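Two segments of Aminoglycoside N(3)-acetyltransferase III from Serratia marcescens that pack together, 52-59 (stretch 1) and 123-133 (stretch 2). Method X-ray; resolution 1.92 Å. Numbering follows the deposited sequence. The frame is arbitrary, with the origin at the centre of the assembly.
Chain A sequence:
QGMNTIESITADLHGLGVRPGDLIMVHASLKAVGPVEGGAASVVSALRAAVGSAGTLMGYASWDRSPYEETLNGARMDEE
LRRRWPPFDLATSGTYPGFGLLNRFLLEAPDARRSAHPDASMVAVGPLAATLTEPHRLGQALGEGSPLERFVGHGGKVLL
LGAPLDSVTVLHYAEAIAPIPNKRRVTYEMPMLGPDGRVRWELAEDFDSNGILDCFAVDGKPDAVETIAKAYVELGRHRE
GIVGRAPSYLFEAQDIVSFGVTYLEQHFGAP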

ATOM      1  N   GLY A  52       2.986  -5.171 -19.387  1.00 29.03           N
ATOM      2  CA  GLY A  52       3.574  -4.497 -20.543  1.00 26.93           C
ATOM      3  C   GLY A  52       4.199  -3.160 -20.205  1.00 27.85           C
ATOM      4  O   GLY A  52       4.189  -2.684 -19.069  1.00 28.50           O
ATOM      5  N   SER A  53       4.779  -2.544 -21.240  1.00 28.87           N
ATOM      6  CA  SER A  53       5.438  -1.276 -21.053  1.00 34.22           C
ATOM      7  C   SER A  53       4.438  -0.174 -20.772  1.00 35.89           C
ATOM      8  O   SER A  53       4.826   0.836 -20.199  1.00 35.40           O
ATOM      9  N   ALA A  54       3.140  -0.378 -21.063  1.00 34.27           N
ATOM     10  CA  ALA A  54       2.146   0.659 -20.788  1.00 32.64           C
ATOM     11  C   ALA A  54       1.532   0.556 -19.399  1.00 24.94           C
ATOM     12  O   ALA A  54       0.860   1.509 -18.950  1.00 27.35           O
ATOM     13  N   GLY A  55       1.740  -0.565 -18.704  1.00 26.65           N
ATOM     14  CA  GLY A  55       1.207  -0.746 -17.371  1.00 23.57           C
ATOM     15  C   GLY A  55       2.052  -0.066 -16.318  1.00 25.68           C
ATOM     16  O   GLY A  55       3.231   0.284 -16.523  1.00 25.72           O
ATOM     17  N   THR A  56       1.452   0.086 -15.155  1.00 22.68           N
ATOM     18  CA  THR A  56       2.141   0.667 -14.018  1.00 20.95           C
ATOM     19  C   THR A  56       2.014  -0.268 -12.820  1.00 23.91           C
ATOM     20  O   THR A  56       0.957  -0.828 -12.558  1.00 23.42           O
ATOM     21  N   LEU A  57       3.114  -0.500 -12.119  1.00 24.97           N
ATOM     22  CA  LEU A  57       3.056  -1.278 -10.896  1.00 23.88           C
ATOM     23  C   LEU A  57       3.231  -0.336  -9.736  1.00 21.41           C
ATOM     24  O   LEU A  57       3.985   0.636  -9.824  1.00 25.03           O
ATOM     25  N   MET A  58       2.640  -0.697  -8.614  1.00 22.20           N
ATOM     26  CA  MET A  58       2.683   0.169  -7.455  1.00 20.03           C
ATOM     27  C   MET A  58       2.783  -0.646  -6.186  1.00 25.87           C
ATOM     28  O   MET A  58       2.263  -1.774  -6.092  1.00 27.06           O
ATOM     29  N   GLY A  59       3.411  -0.063  -5.182  1.00 22.40           N
ATOM     30  CA  GLY A  59       3.594  -0.795  -3.941  1.00 25.80           C
ATOM     31  C   GLY A  59       3.632   0.163  -2.779  1.00 33.55           C
ATOM     32  O   GLY A  59       3.992   1.342  -2.929  1.00 27.16           O
ATOM     33  N   VAL A 123       5.823   3.378  -3.869  1.00 28.23           N
ATOM     34  CA  VAL A 123       6.724   3.200  -5.000  1.00 29.84           C
ATOM     35  C   VAL A 123       5.820   2.915  -6.186  1.00 29.62           C
ATOM     36  O   VAL A 123       4.806   2.208  -6.043  1.00 26.58           O
ATOM     37  N   ALA A 124       6.158   3.478  -7.348  1.00 26.61           N
ATOM     38  CA  ALA A 124       5.434   3.216  -8.601  1.00 24.44           C
ATOM     39  C   ALA A 124       6.392   3.205  -9.791  1.00 25.87           C
ATOM     40  O   ALA A 124       7.412   3.918  -9.803  1.00 26.96           O
ATOM     41  N   VAL A 125       6.033   2.425 -10.813  1.00 25.06           N
ATOM     42  CA  VAL A 125       6.925   2.177 -11.955  1.00 26.25           C
ATOM     43  C   VAL A 125       6.082   1.996 -13.193  1.00 25.88           C
ATOM     44  O   VAL A 125       5.287   1.040 -13.253  1.00 25.04           O
ATOM     45  N   GLY A 126       6.328   2.826 -14.224  1.00 26.84           N
ATOM     46  CA  GLY A 126       5.517   2.811 -15.417  1.00 27.21           C
ATOM     47  C   GLY A 126       5.016   4.215 -15.750  1.00 35.86           C
ATOM     48  O   GLY A 126       5.355   5.182 -15.067  1.00 27.30           O
ATOM     49  N   PRO A 127       4.189   4.333 -16.787  1.00 31.65           N
ATOM     50  CA  PRO A 127       3.748   5.688 -17.227  1.00 27.96           C
ATOM     51  C   PRO A 127       3.158   6.529 -16.117  1.00 27.10           C
ATOM     52  O   PRO A 127       3.236   7.768 -16.204  1.00 30.09           O
ATOM     53  N   LEU A 128       2.480   5.936 -15.140  1.00 25.66           N
ATOM     54  CA  LEU A 128       1.787   6.735 -14.132  1.00 25.05           C
ATOM     55  C   LEU A 128       2.669   6.986 -12.922  1.00 25.13           C
ATOM     56  O   LEU A 128       2.189   7.474 -11.911  1.00 25.36           O
ATOM     57  N   ALA A 129       3.990   6.777 -13.031  1.00 25.98           N
ATOM     58  CA  ALA A 129       4.792   6.737 -11.799  1.00 26.13           C
ATOM     59  C   ALA A 129       4.802   8.089 -11.068  1.00 26.92           C
ATOM     60  O   ALA A 129       4.663   8.124  -9.841  1.00 28.70           O
ATOM     61  N   ALA A 130       5.135   9.188 -11.774  1.00 28.29           N
ATOM     62  CA  ALA A 130       5.148  10.513 -11.132  1.00 31.51           C
ATOM     63  C   ALA A 130       3.724  10.951 -10.757  1.00 28.94           C
ATOM     64  O   ALA A 130       3.489  11.504  -9.673  1.00 29.50           O
ATOM     65  N   THR A 131       2.775  10.724 -11.659  1.00 29.38           N
ATOM     66  CA  THR A 131       1.355  10.984 -11.342  1.00 28.44           C
ATOM     67  C   THR A 131       0.960  10.359  -9.993  1.00 36.11           C
ATOM     68  O   THR A 131       0.348  11.016  -9.141  1.00 32.71           O
ATOM     69  N   LEU A 132       1.352   9.102  -9.759  1.00 30.36           N
ATOM     70  CA  LEU A 132       0.942   8.450  -8.524  1.00 30.73           C
ATOM     71  C   LEU A 132       1.714   8.975  -7.317  1.00 36.58           C
ATOM     72  O   LEU A 132       1.095   9.224  -6.256  1.00 32.45           O
ATOM     73  N   THR A 133       3.040   9.206  -7.465  1.00 30.86           N
ATOM     74  CA  THR A 133       3.890   9.465  -6.308  1.00 27.50           C
ATOM     75  C   THR A 133       3.981  10.935  -5.893  1.00 30.62           C
ATOM     76  O   THR A 133       4.572  11.219  -4.839  1.00 33.85           O
TER

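The two strands run antiparallel and are joined by two pairs of backbone hydrogen bonds: Leu57 N to Val125 O and Val125 N to Leu57 O, both 2.9 Å, then Gly59 N to Val123 O at 2.8 Å and Val123 N to Gly59 O at 2.9 Å. The one side-chain hydrogen bond across the contact belongs to Thr56. Its m rotamer sets OG1 to accept from Leu128 N at 3.1 Å, nearly straight, so a buried hydroxyl satisfies the amide at the N-cap position just before the helix.

Thr56 also offers a methyl: CG2 lies 3.8 Å from Leu132 CD1. Leu132 (m, t), whose CA-to-CB bond points toward the strand, reaches Met58 as well, CD1 to SD 4.0 Å. Met58, extended in all three chi angles (t, t, t), shares its sheet face with Ala124, whose small CB sits 4.5 Å from Met58 CG. Leu57 (m, t), Val125 (t) and Val123 (p) occupy the other face, apolar residues suited to its buried setting. Gly59 leaves room there: a CB would come tightly against Val123 CG1.

Gly126 is more constrained, since a CB would clash with Gly55 O and Thr56 OG1. Beyond it, Pro127 lays its ring against the turn, CD 3.1 Å from Gly55 O and CG 3.2 Å from Ala54 O.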

ATOM      1  CB  SER A  53       6.298  -0.944 -22.274  1.00 37.56           C
ATOM      2  OG  SER A  53       5.487  -0.783 -23.417  1.00 43.30           O
ATOM      3  CB  ALA A  54       1.024   0.605 -21.831  1.00 44.99           C
ATOM      4  CB  THR A  56       1.577   2.053 -13.691  1.00 23.28           C
ATOM      5  OG1 THR A  56       1.894   2.956 -14.761  1.00 24.63           O
ATOM      6  CG2 THR A  56       2.215   2.616 -12.433  1.00 21.26           C
ATOM      7  CB  LEU A  57       4.192  -2.337 -10.836  1.00 22.30           C
ATOM      8  CG  LEU A  57       4.383  -3.192 -12.085  1.00 23.04           C
ATOM      9  CD1 LEU A  57       5.679  -4.051 -12.011  1.00 25.90           C
ATOM     10  CD2 LEU A  57       3.083  -4.040 -12.248  1.00 23.00           C
ATOM     11  CB  MET A  58       1.431   1.034  -7.410  1.00 21.49           C
ATOM     12  CG  MET A  58       1.400   2.067  -6.304  1.00 29.82           C
ATOM     13  SD  MET A  58      -0.094   3.143  -6.526  1.00 30.45           S
ATOM     14  CE  MET A  58      -0.091   4.058  -4.982  1.00 29.72           C
ATOM     15  CB  VAL A 123       7.766   2.068  -4.773  1.00 27.33           C
ATOM     16  CG1 VAL A 123       7.054   0.699  -4.399  1.00 26.34           C
ATOM     17  CG2 VAL A 123       8.599   1.849  -6.002  1.00 31.61           C
ATOM     18  CB  ALA A 124       4.331   4.233  -8.880  1.00 23.85           C
ATOM     19  CB  VAL A 125       7.759   0.886 -11.786  1.00 31.20           C
ATOM     20  CG1 VAL A 125       8.958   0.964 -12.689  1.00 28.64           C
ATOM     21  CG2 VAL A 125       8.075   0.580 -10.346  1.00 34.84           C
ATOM     22  CB  PRO A 127       2.690   5.392 -18.308  1.00 29.62           C
ATOM     23  CG  PRO A 127       2.974   3.933 -18.765  1.00 29.16           C
ATOM     24  CD  PRO A 127       3.559   3.242 -17.555  1.00 27.20           C
ATOM     25  CB  LEU A 128       0.446   6.096 -13.741  1.00 23.75           C
ATOM     26  CG  LEU A 128      -0.618   6.232 -14.802  1.00 28.18           C
ATOM     27  CD1 LEU A 128      -1.849   5.322 -14.480  1.00 24.62           C
ATOM     28  CD2 LEU A 128      -1.078   7.740 -14.898  1.00 31.07           C
ATOM     29  CB  ALA A 129       6.230   6.295 -12.102  1.00 27.53           C
ATOM     30  CB  ALA A 130       5.767  11.560 -12.052  1.00 31.60           C
ATOM     31  CB  THR A 131       0.460  10.434 -12.475  1.00 26.63           C
ATOM     32  OG1 THR A 131       0.756  11.096 -13.694  1.00 30.91           O
ATOM     33  CG2 THR A 131      -1.115  10.600 -12.157  1.00 26.06           C
ATOM     34  CB  LEU A 132       1.084   6.929  -8.643  1.00 24.91           C
ATOM     35  CG  LEU A 132       0.066   6.393  -9.642  1.00 24.82           C
ATOM     36  CD1 LEU A 132       0.352   4.890 -10.071  1.00 21.60           C
ATOM     37  CD2 LEU A 132      -1.327   6.524  -9.050  1.00 26.99           C
ATOM     38  CB  THR A 133       5.307   8.917  -6.561  1.00 28.17           C
ATOM     39  OG1 THR A 133       5.841   9.491  -7.752  1.00 30.87           O
ATOM     40  CG2 THR A 133       5.245   7.371  -6.749  1.00 27.39           C
TER